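Local coordinates for inosine-uridine preferring nucleoside hydrolase family protein (Bacillus anthracis, PDB 2C40) that belongs to the inosine-uridine preferring nucleoside hydrolase family and holds a calcium ion and alpha-D-ribofuranose in one pocket, at residues P127-A132 and F175-A180; V149-T154 and E171-W176; G153-A158 and I191-L196. All coordinates share one frame; numbering follows the deposited sequence.

The three contacts form a chain of neighbours in one alpha/beta fold. Interactions 1 and 2, with centres about 9 Å apart, share Phe-175 and Trp-176, and Leu-128 CG of the first rests 3.5 Å from Trp-150 CE2 of the second. Interactions 2 and 3, about 7 Å between centres, share Gly-153 and Thr-154 and use adjacent strands of the sheet: Trp-150 O lies 2.8 Å from Ile-194 N, a probable hydrogen bond. Interaction 2 holds the ribofuranose directly through Glu-171 and Asn-173. The other two come near the pocket from outside it: the side chain of Pro-127 is about 7 Å from the sugar, that of Leu-196 about 4 Å.

Interaction 1 of 3, residues P127-A132 and F175-A180; sequences PLTDLA and FWDPEA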
loop_
_atom_site.group_PDB
_atom_site.type_symbol
_atom_site.label_atom_id
_atom_site.label_comp_id
_atom_site.label_asym_id
_atom_site.label_seq_id
_atom_site.Cartn_x
_atom_site.Cartn_y
_atom_site.Cartn_z
ATOM N N PRO A 127 -5.506 -20.762 -5.340
ATOM C CA PRO A 127 -5.777 -21.859 -6.272
ATOM C C PRO A 127 -5.490 -23.252 -5.698
ATOM O O PRO A 127 -4.777 -23.352 -4.699
ATOM C CB PRO A 127 -4.779 -21.560 -7.383
ATOM C CG PRO A 127 -4.635 -20.087 -7.370
ATOM C CD PRO A 127 -4.589 -19.783 -5.926
ATOM N N LEU A 128 -5.965 -24.307 -6.365
ATOM C CA LEU A 128 -5.868 -25.660 -5.834
ATOM C C LEU A 128 -4.695 -26.473 -6.346
ATOM O O LEU A 128 -4.598 -27.631 -6.028
ATOM C CB LEU A 128 -7.161 -26.419 -6.119
ATOM C CG LEU A 128 -8.341 -26.063 -5.213
ATOM C CD1 LEU A 128 -9.585 -26.693 -5.828
ATOM C CD2 LEU A 128 -8.103 -26.558 -3.789
ATOM N N THR A 129 -3.775 -25.882 -7.091
ATOM C CA THR A 129 -2.814 -26.703 -7.842
ATOM C C THR A 129 -1.789 -27.476 -6.997
ATOM O O THR A 129 -1.446 -28.605 -7.369
ATOM C CB THR A 129 -2.240 -26.031 -9.133
ATOM O OG1 THR A 129 -0.809 -26.222 -9.286
ATOM C CG2 THR A 129 -2.666 -24.653 -9.314
ATOM N N ASP A 130 -1.394 -26.954 -5.824
ATOM C CA ASP A 130 -0.519 -27.772 -4.930
ATOM C C ASP A 130 -1.240 -29.051 -4.445
ATOM O O ASP A 130 -0.605 -30.115 -4.251
ATOM C CB ASP A 130 -0.014 -26.989 -3.698
ATOM C CG ASP A 130 1.050 -25.929 -4.028
ATOM O OD1 ASP A 130 1.842 -26.091 -4.980
ATOM O OD2 ASP A 130 1.101 -24.915 -3.280
ATOM N N LEU A 131 -2.550 -28.954 -4.217
ATOM C CA LEU A 131 -3.340 -30.128 -3.855
ATOM C C LEU A 131 -3.616 -31.099 -5.022
ATOM O O LEU A 131 -3.576 -32.314 -4.855
ATOM C CB LEU A 131 -4.649 -29.708 -3.168
ATOM C CG LEU A 131 -5.656 -30.803 -2.767
ATOM C CD1 LEU A 131 -5.099 -31.783 -1.749
ATOM C CD2 LEU A 131 -6.941 -30.189 -2.246
ATOM N N ALA A 132 -3.979 -30.586 -6.177
ATOM C CA ALA A 132 -4.177 -31.419 -7.366
ATOM C C ALA A 132 -2.970 -32.278 -7.581
ATOM O O ALA A 132 -3.048 -33.497 -7.825
ATOM C CB ALA A 132 -4.403 -30.497 -8.596
ATOM N N PHE A 175 -10.233 -19.997 -11.781
ATOM C CA PHE A 175 -9.673 -19.581 -13.071
ATOM C C PHE A 175 -8.136 -19.761 -13.182
ATOM O O PHE A 175 -7.658 -20.152 -14.209
ATOM C CB PHE A 175 -10.072 -18.135 -13.333
ATOM C CG PHE A 175 -9.671 -17.601 -14.700
ATOM C CD1 PHE A 175 -10.229 -18.134 -15.848
ATOM C CD2 PHE A 175 -8.780 -16.535 -14.813
ATOM C CE1 PHE A 175 -9.894 -17.666 -17.087
ATOM C CE2 PHE A 175 -8.409 -16.031 -16.064
ATOM C CZ PHE A 175 -8.974 -16.568 -17.209
ATOM N N TRP A 176 -7.396 -19.518 -12.106
ATOM C CA TRP A 176 -5.927 -19.612 -12.138
ATOM C C TRP A 176 -5.460 -20.952 -12.611
ATOM O O TRP A 176 -4.448 -21.031 -13.312
ATOM C CB TRP A 176 -5.312 -19.334 -10.782
ATOM C CG TRP A 176 -3.792 -19.011 -10.743
ATOM C CD1 TRP A 176 -3.228 -17.815 -10.945
ATOM C CD2 TRP A 176 -2.713 -19.897 -10.360
ATOM N NE1 TRP A 176 -1.884 -17.879 -10.801
ATOM C CE2 TRP A 176 -1.535 -19.141 -10.412
ATOM C CE3 TRP A 176 -2.642 -21.252 -9.969
ATOM C CZ2 TRP A 176 -0.284 -19.659 -10.073
ATOM C CZ3 TRP A 176 -1.385 -21.782 -9.668
ATOM C CH2 TRP A 176 -0.219 -20.964 -9.724
ATOM N N ASP A 177 -6.194 -22.008 -12.228
ATOM C CA ASP A 177 -5.905 -23.368 -12.667
ATOM C C ASP A 177 -7.185 -24.241 -12.586
ATOM O O ASP A 177 -7.444 -24.919 -11.557
ATOM C CB ASP A 177 -4.800 -23.947 -11.797
ATOM C CG ASP A 177 -4.292 -25.261 -12.326
ATOM O OD1 ASP A 177 -4.921 -25.729 -13.279
ATOM O OD2 ASP A 177 -3.259 -25.784 -11.842
ATOM N N PRO A 178 -7.992 -24.202 -13.645
ATOM C CA PRO A 178 -9.241 -24.973 -13.732
ATOM C C PRO A 178 -9.064 -26.483 -13.697
ATOM O O PRO A 178 -9.950 -27.202 -13.180
ATOM C CB PRO A 178 -9.840 -24.522 -15.063
ATOM C CG PRO A 178 -9.144 -23.234 -15.376
ATOM C CD PRO A 178 -7.793 -23.350 -14.834
ATOM N N GLU A 179 -7.930 -26.960 -14.209
ATOM C CA GLU A 179 -7.617 -28.383 -14.228
ATOM C C GLU A 179 -7.414 -28.907 -12.804
ATOM O O GLU A 179 -7.842 -30.005 -12.473
ATOM C CB GLU A 179 -6.401 -28.618 -15.108
ATOM C CG GLU A 179 -6.769 -28.289 -16.562
ATOM C CD GLU A 179 -5.591 -28.196 -17.528
ATOM O OE1 GLU A 179 -4.600 -27.444 -17.273
ATOM O OE2 GLU A 179 -5.690 -28.840 -18.599
ATOM N N ALA A 180 -6.775 -28.103 -11.965
ATOM C CA ALA A 180 -6.581 -28.470 -10.605
ATOM C C ALA A 180 -7.905 -28.634 -9.880
ATOM O O ALA A 180 -8.022 -29.486 -8.998
ATOM C CB ALA A 180 -5.759 -27.449 -9.909
HETATM O O HOH W 1 -7.255 -23.763 -8.818
#
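Pro-127 lies against the indole of Trp-176, with its CG 3.1 Å above the ring plane and displaced toward the rim. Its CB meets Trp-176 CE3 at 3.4 Å, so a rigid, flat-sided proline ring packs obliquely on a broad aromatic surface. With CG anti to the backbone N (chi1 -163°), Trp-176 carries its indole out beside Pro-127. Farther along, alanine lets two helix starts come close: Ala-180 CB touches Ala-132 CB at 3.6 Å and lies 3.7 Å from Thr-129 CA. Leu-128 adds its CB at the margin of this small apolar patch.

No direct hydrogen bond joins the segments, but a water does, accepting from Leu-128 N at 2.8 Å and donating to Asp-177 O at 3.0 Å. Leu-128 and Asp-177 are the N-cap residues of their helices; the Asp-177 carboxylate accepts a weak capping bond from Ala-180 N, through OD1.

Beyond this shell, Phe-73 meets the Trp-176 ring. The contact thus sets the start of helix 129-137 against the junction of helices 172-176 and 178-186, while Leu-128 also reaches Val-181 and Val-184 of helix 178-186 and Leu-148 of strand 145-151.

Interaction 2 of 3, residues V149-T154 and E171-W176; sequences VWMGGT and EWNSFW. With RIB (alpha-D-ribofuranose), chain D.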
loop_
_atom_site.group_PDB
_atom_site.type_symbol
_atom_site.label_atom_id
_atom_site.label_comp_id
_atom_site.label_asym_id
_atom_site.label_seq_id
_atom_site.Cartn_x
_atom_site.Cartn_y
_atom_site.Cartn_z
ATOM N N VAL A 149 -11.545 -27.143 3.035
ATOM C CA VAL A 149 -12.239 -25.872 3.011
ATOM C C VAL A 149 -11.494 -24.966 2.060
ATOM O O VAL A 149 -10.329 -24.714 2.217
ATOM C CB VAL A 149 -12.371 -25.238 4.416
ATOM C CG1 VAL A 149 -13.307 -24.010 4.380
ATOM C CG2 VAL A 149 -12.924 -26.296 5.396
ATOM N N TRP A 150 -12.204 -24.496 1.046
ATOM C CA TRP A 150 -11.622 -23.737 -0.037
ATOM C C TRP A 150 -12.436 -22.486 -0.350
ATOM O O TRP A 150 -13.669 -22.514 -0.469
ATOM C CB TRP A 150 -11.496 -24.634 -1.283
ATOM C CG TRP A 150 -10.839 -23.995 -2.488
ATOM C CD1 TRP A 150 -9.645 -23.292 -2.530
ATOM C CD2 TRP A 150 -11.352 -23.994 -3.811
ATOM N NE1 TRP A 150 -9.405 -22.858 -3.796
ATOM C CE2 TRP A 150 -10.428 -23.275 -4.614
ATOM C CE3 TRP A 150 -12.507 -24.528 -4.403
ATOM C CZ2 TRP A 150 -10.614 -23.078 -5.984
ATOM C CZ3 TRP A 150 -12.707 -24.327 -5.769
ATOM C CH2 TRP A 150 -11.764 -23.585 -6.541
ATOM N N MET A 151 -11.693 -21.390 -0.502
ATOM C CA MET A 151 -12.177 -20.189 -1.118
ATOM C C MET A 151 -12.067 -20.334 -2.627
ATOM O O MET A 151 -10.988 -20.283 -3.228
ATOM C CB MET A 151 -11.376 -18.969 -0.636
ATOM C CG MET A 151 -12.113 -17.600 -0.918
ATOM S SD MET A 151 -12.165 -17.031 -2.650
ATOM C CE MET A 151 -13.892 -16.741 -2.861
ATOM N N GLY A 152 -13.196 -20.501 -3.266
ATOM C CA GLY A 152 -13.228 -20.604 -4.722
ATOM C C GLY A 152 -14.653 -20.677 -5.231
ATOM O O GLY A 152 -15.611 -20.953 -4.477
ATOM N N GLY A 153 -14.790 -20.361 -6.513
ATOM C CA GLY A 153 -16.019 -20.584 -7.263
ATOM C C GLY A 153 -17.044 -19.499 -7.066
ATOM O O GLY A 153 -16.878 -18.631 -6.214
ATOM N N THR A 154 -18.077 -19.572 -7.904
ATOM C CA THR A 154 -19.300 -18.791 -7.771
ATOM C C THR A 154 -20.428 -19.446 -8.592
ATOM O O THR A 154 -20.186 -20.113 -9.631
ATOM C CB THR A 154 -19.077 -17.279 -8.184
ATOM O OG1 THR A 154 -20.231 -16.496 -7.903
ATOM C CG2 THR A 154 -18.702 -17.113 -9.683
ATOM N N GLU A 171 -14.602 -17.479 -10.990
ATOM C CA GLU A 171 -13.961 -16.839 -9.861
ATOM C C GLU A 171 -12.452 -17.103 -10.003
ATOM O O GLU A 171 -12.045 -18.095 -10.615
ATOM C CB GLU A 171 -14.578 -17.413 -8.598
ATOM C CG GLU A 171 -13.903 -17.090 -7.333
ATOM C CD GLU A 171 -12.664 -17.914 -7.093
ATOM O OE1 GLU A 171 -11.795 -17.306 -6.462
ATOM O OE2 GLU A 171 -12.548 -19.118 -7.550
ATOM N N TRP A 172 -11.621 -16.187 -9.478
ATOM C CA TRP A 172 -10.167 -16.197 -9.699
ATOM C C TRP A 172 -9.374 -17.416 -9.232
ATOM O O TRP A 172 -8.458 -17.868 -9.939
ATOM C CB TRP A 172 -9.509 -14.891 -9.127
ATOM C CG TRP A 172 -9.224 -13.887 -10.207
ATOM C CD1 TRP A 172 -9.879 -12.713 -10.443
ATOM C CD2 TRP A 172 -8.265 -14.028 -11.249
ATOM N NE1 TRP A 172 -9.352 -12.090 -11.540
ATOM C CE2 TRP A 172 -8.362 -12.885 -12.061
ATOM C CE3 TRP A 172 -7.290 -14.995 -11.548
ATOM C CZ2 TRP A 172 -7.554 -12.706 -13.182
ATOM C CZ3 TRP A 172 -6.484 -14.813 -12.636
ATOM C CH2 TRP A 172 -6.618 -13.677 -13.447
ATOM N N ASN A 173 -9.602 -17.897 -8.011
ATOM C CA ASN A 173 -8.867 -19.085 -7.549
ATOM C C ASN A 173 -9.105 -20.311 -8.451
ATOM O O ASN A 173 -8.179 -21.097 -8.678
ATOM C CB ASN A 173 -9.145 -19.400 -6.067
ATOM C CG ASN A 173 -8.498 -18.373 -5.110
ATOM O OD1 ASN A 173 -7.571 -17.650 -5.489
ATOM N ND2 ASN A 173 -8.952 -18.356 -3.857
ATOM N N SER A 174 -10.332 -20.468 -8.957
ATOM C CA SER A 174 -10.642 -21.509 -9.936
ATOM C C SER A 174 -10.015 -21.205 -11.289
ATOM O O SER A 174 -9.368 -22.058 -11.879
ATOM C CB SER A 174 -12.149 -21.675 -10.146
ATOM O OG SER A 174 -12.838 -21.670 -8.915
ATOM N N PHE A 175 -10.233 -19.997 -11.781
ATOM C CA PHE A 175 -9.673 -19.581 -13.071
ATOM C C PHE A 175 -8.136 -19.761 -13.182
ATOM O O PHE A 175 -7.658 -20.152 -14.209
ATOM C CB PHE A 175 -10.072 -18.135 -13.333
ATOM C CG PHE A 175 -9.671 -17.601 -14.700
ATOM C CD1 PHE A 175 -10.229 -18.134 -15.848
ATOM C CD2 PHE A 175 -8.780 -16.535 -14.813
ATOM C CE1 PHE A 175 -9.894 -17.666 -17.087
ATOM C CE2 PHE A 175 -8.409 -16.031 -16.064
ATOM C CZ PHE A 175 -8.974 -16.568 -17.209
ATOM N N TRP A 176 -7.396 -19.518 -12.106
ATOM C CA TRP A 176 -5.927 -19.612 -12.138
ATOM C C TRP A 176 -5.460 -20.952 -12.611
ATOM O O TRP A 176 -4.448 -21.031 -13.312
ATOM C CB TRP A 176 -5.312 -19.334 -10.782
ATOM C CG TRP A 176 -3.792 -19.011 -10.743
ATOM C CD1 TRP A 176 -3.228 -17.815 -10.945
ATOM C CD2 TRP A 176 -2.713 -19.897 -10.360
ATOM N NE1 TRP A 176 -1.884 -17.879 -10.801
ATOM C CE2 TRP A 176 -1.535 -19.141 -10.412
ATOM C CE3 TRP A 176 -2.642 -21.252 -9.969
ATOM C CZ2 TRP A 176 -0.284 -19.659 -10.073
ATOM C CZ3 TRP A 176 -1.385 -21.782 -9.668
ATOM C CH2 TRP A 176 -0.219 -20.964 -9.724
HETATM O O5 RIB D . -11.159 -14.608 -6.121
HETATM C C5 RIB D . -10.907 -14.158 -4.760
HETATM C C4 RIB D . -9.436 -14.431 -4.438
HETATM O O4 RIB D . -8.658 -13.568 -5.295
HETATM C C3 RIB D . -8.947 -14.235 -2.989
HETATM O O3 RIB D . -8.646 -15.550 -2.419
HETATM C C2 RIB D . -7.750 -13.185 -3.064
HETATM O O2 RIB D . -6.426 -13.371 -2.379
HETATM C C1 RIB D . -7.539 -12.980 -4.585
#
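Glu-171 and Gly-153 are joined by one of two hydrogen bonds across this contact: Gly-153 N donates to Glu-171 OE2 at 2.8 Å, nearly straight at 170° and from above the carboxylate plane. The second runs from Asn-173 ND2 to Met-151 O at 2.9 Å; the acceptor lies in the amide plane of Asn-173, whereas the donor stands above the carbonyl plane of Met-151.

A second group of bonds caps helix 172-176. Glu-171 is its N-cap, and a bend at chi2 (-78°) turns CD back toward the helix start. OE1 accepts from Asn-173 N at 2.7 Å, while OE2 takes both Ser-174 N and Ser-174 OG. With Gly-153 N, three donors grip OE2.

The ligand supplies a third group. Ribofuranose O5 donates to Glu-171 OE1 at 2.8 Å, and Asn-173 ND2 donates to sugar O3 at 3.2 Å, a bent bond (141°). Asn-160 provides another hydrogen bond to the sugar.

Van der Waals contacts fill in the rest. Met-151 SD sits 3.7 Å from Asn-173 ND2. The Trp-150 indole obliquely meets Ser-174 OG and, through CZ2, Asn-173 CB at 4.0 Å. Within 149-154, Gly-152 CA lies over one face of that indole, where there is room for glycine's hydrogen but not for a CB. A hydrogen bond from Trp-150 NE1 to Gly-126 O anchors the ring.

Three backbone N-H groups and one hydroxyl thus fix the carboxylate's rotation and leave OE1 to accept from sugar O5. An amide suits position 173: one N-H points straight at Met-151 O, leaving the other for sugar O3 and Thr-125 O, so the bonds tying strand end to helix also shape the ribofuranose site.

Interaction 3 of 3, residues G153-A158 and I191-L196; sequences GTFRTA and IDLITL
Gly-153 and Thr-195 bring the two backbones closest, with their CA atoms 5.0 Å apart. One hydrogen bond joins the two segments: Leu-196 N donates to Gly-153 O at 3.1 Å, with an N-H...O angle of 162° and the donor in the carbonyl plane. The same oxygen receives a CA-H...O contact from Thr-195 CA at 3.4 Å. The touching parts run 52° apart, and 153-158 has no regular secondary structure, so this is a loop leaning on the end of a strand rather than a further strand pairing. Gly-153 has a positive phi, a conformation glycine adopts easily.

Around this bond the side chains pack in two places. In one, Leu-196 CD1 meets Thr-154 CB at 3.8 Å, and the leucine and threonine cross obliquely. Thr-154 suits the spot by using its carbon side against leucine while OG1, anti to the backbone N (chi1 -173°), hydrogen-bonds Glu-197 OE2 and receives a weak bond from Arg-156 N. The extended Arg-156 passes Leu-196 at about a right angle, its NH1 4.2 Å from Leu-196 CB.

In the other, Phe-155 turns its ring toward the strand. Leu-193 CD1 lies at the ring edge, near its plane, 3.8 Å from Phe-155 CE1, and Thr-195 CG2 approaches CE1 at 3.9 Å. Thr-195 thereby offers a methyl to the ring while its OG1 bonds Ser-198 OG.

Strand 191-194 runs between strands 145-151 and 286-292, parallel to both. Leu-193 packs on Trp-150 and Val-288 from these neighbours, whereas Ile-194 faces helix 246-255. The loop following strand 145-151 therefore folds over the C-terminal end of the next strand in the sheet, where Leu-196 also touches Asn-160 and Glu-171 of the ribofuranose pocket.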
loop_
_atom_site.group_PDB
_atom_site.type_symbol
_atom_site.label_atom_id
_atom_site.label_comp_id
_atom_site.label_asym_id
_atom_site.label_seq_id
_atom_site.Cartn_x
_atom_site.Cartn_y
_atom_site.Cartn_z
ATOM N N GLY A 153 -14.790 -20.361 -6.513
ATOM C CA GLY A 153 -16.019 -20.584 -7.263
ATOM C C GLY A 153 -17.044 -19.499 -7.066
ATOM O O GLY A 153 -16.878 -18.631 -6.214
ATOM N N THR A 154 -18.077 -19.572 -7.904
ATOM C CA THR A 154 -19.300 -18.791 -7.771
ATOM C C THR A 154 -20.428 -19.446 -8.592
ATOM O O THR A 154 -20.186 -20.113 -9.631
ATOM C CB THR A 154 -19.077 -17.279 -8.184
ATOM O OG1 THR A 154 -20.231 -16.496 -7.903
ATOM C CG2 THR A 154 -18.702 -17.113 -9.683
ATOM N N PHE A 155 -21.648 -19.272 -8.103
ATOM C CA PHE A 155 -22.848 -19.799 -8.775
ATOM C C PHE A 155 -23.773 -18.673 -9.228
ATOM O O PHE A 155 -24.831 -18.934 -9.773
ATOM C CB PHE A 155 -23.566 -20.862 -7.907
ATOM C CG PHE A 155 -22.676 -22.051 -7.557
ATOM C CD1 PHE A 155 -22.013 -22.099 -6.349
ATOM C CD2 PHE A 155 -22.496 -23.079 -8.443
ATOM C CE1 PHE A 155 -21.180 -23.137 -6.048
ATOM C CE2 PHE A 155 -21.656 -24.141 -8.158
ATOM C CZ PHE A 155 -21.004 -24.178 -6.953
ATOM N N ARG A 156 -23.323 -17.432 -9.080
ATOM C CA ARG A 156 -23.898 -16.308 -9.843
ATOM C C ARG A 156 -23.523 -16.379 -11.323
ATOM O O ARG A 156 -22.554 -17.051 -11.710
ATOM C CB ARG A 156 -23.375 -14.980 -9.347
ATOM C CG ARG A 156 -23.825 -14.590 -7.949
ATOM C CD ARG A 156 -22.792 -13.677 -7.393
ATOM N NE ARG A 156 -23.186 -12.914 -6.227
ATOM C CZ ARG A 156 -22.334 -12.143 -5.557
ATOM N NH1 ARG A 156 -21.077 -12.070 -5.931
ATOM N NH2 ARG A 156 -22.736 -11.458 -4.491
ATOM N N THR A 157 -24.277 -15.635 -12.129
ATOM C CA THR A 157 -24.037 -15.514 -13.576
ATOM C C THR A 157 -22.708 -14.840 -13.969
ATOM O O THR A 157 -22.233 -15.020 -15.086
ATOM C CB THR A 157 -25.160 -14.766 -14.256
ATOM O OG1 THR A 157 -25.444 -13.594 -13.496
ATOM C CG2 THR A 157 -26.394 -15.651 -14.314
ATOM N N ALA A 158 -22.124 -14.057 -13.065
ATOM C CA ALA A 158 -20.827 -13.467 -13.320
ATOM C C ALA A 158 -19.933 -13.575 -12.122
ATOM O O ALA A 158 -20.412 -13.511 -10.976
ATOM C CB ALA A 158 -20.982 -11.994 -13.733
ATOM N N ILE A 191 -15.808 -31.380 0.594
ATOM C CA ILE A 191 -15.449 -29.998 0.226
ATOM C C ILE A 191 -16.475 -28.993 0.746
ATOM O O ILE A 191 -17.667 -29.046 0.402
ATOM C CB ILE A 191 -15.331 -29.799 -1.323
ATOM C CG1 ILE A 191 -14.385 -30.841 -1.940
ATOM C CG2 ILE A 191 -14.833 -28.416 -1.673
ATOM C CD1 ILE A 191 -14.141 -30.644 -3.344
ATOM N N ASP A 192 -15.990 -28.117 1.631
ATOM C CA ASP A 192 -16.670 -26.919 2.007
ATOM C C ASP A 192 -16.132 -25.771 1.118
ATOM O O ASP A 192 -14.911 -25.546 1.028
ATOM C CB ASP A 192 -16.459 -26.610 3.498
ATOM C CG ASP A 192 -16.935 -27.758 4.448
ATOM O OD1 ASP A 192 -17.879 -28.515 4.137
ATOM O OD2 ASP A 192 -16.336 -27.867 5.539
ATOM N N LEU A 193 -17.064 -25.059 0.483
ATOM C CA LEU A 193 -16.787 -23.947 -0.457
ATOM C C LEU A 193 -17.215 -22.619 0.128
ATOM O O LEU A 193 -18.399 -22.440 0.435
ATOM C CB LEU A 193 -17.628 -24.023 -1.733
ATOM C CG LEU A 193 -17.058 -24.471 -3.052
ATOM C CD1 LEU A 193 -17.965 -24.031 -4.194
ATOM C CD2 LEU A 193 -15.627 -23.983 -3.247
ATOM N N ILE A 194 -16.259 -21.700 0.252
ATOM C CA ILE A 194 -16.587 -20.269 0.409
ATOM C C ILE A 194 -16.513 -19.620 -1.007
ATOM O O ILE A 194 -15.432 -19.372 -1.561
ATOM C CB ILE A 194 -15.701 -19.575 1.468
ATOM C CG1 ILE A 194 -16.042 -20.083 2.863
ATOM C CG2 ILE A 194 -15.875 -18.064 1.449
ATOM C CD1 ILE A 194 -15.572 -21.494 3.178
ATOM N N THR A 195 -17.683 -19.434 -1.600
ATOM C CA THR A 195 -17.832 -18.814 -2.917
ATOM C C THR A 195 -17.767 -17.290 -2.819
ATOM O O THR A 195 -17.889 -16.727 -1.722
ATOM C CB THR A 195 -19.160 -19.219 -3.548
ATOM O OG1 THR A 195 -20.255 -18.646 -2.784
ATOM C CG2 THR A 195 -19.277 -20.775 -3.632
ATOM N N LEU A 196 -17.637 -16.605 -3.956
ATOM C CA LEU A 196 -17.820 -15.164 -3.960
ATOM C C LEU A 196 -19.081 -14.693 -3.211
ATOM O O LEU A 196 -18.988 -13.696 -2.457
ATOM C CB LEU A 196 -17.810 -14.607 -5.374
ATOM C CG LEU A 196 -16.479 -14.784 -6.151
ATOM C CD1 LEU A 196 -16.653 -14.355 -7.620
ATOM C CD2 LEU A 196 -15.303 -14.014 -5.513
#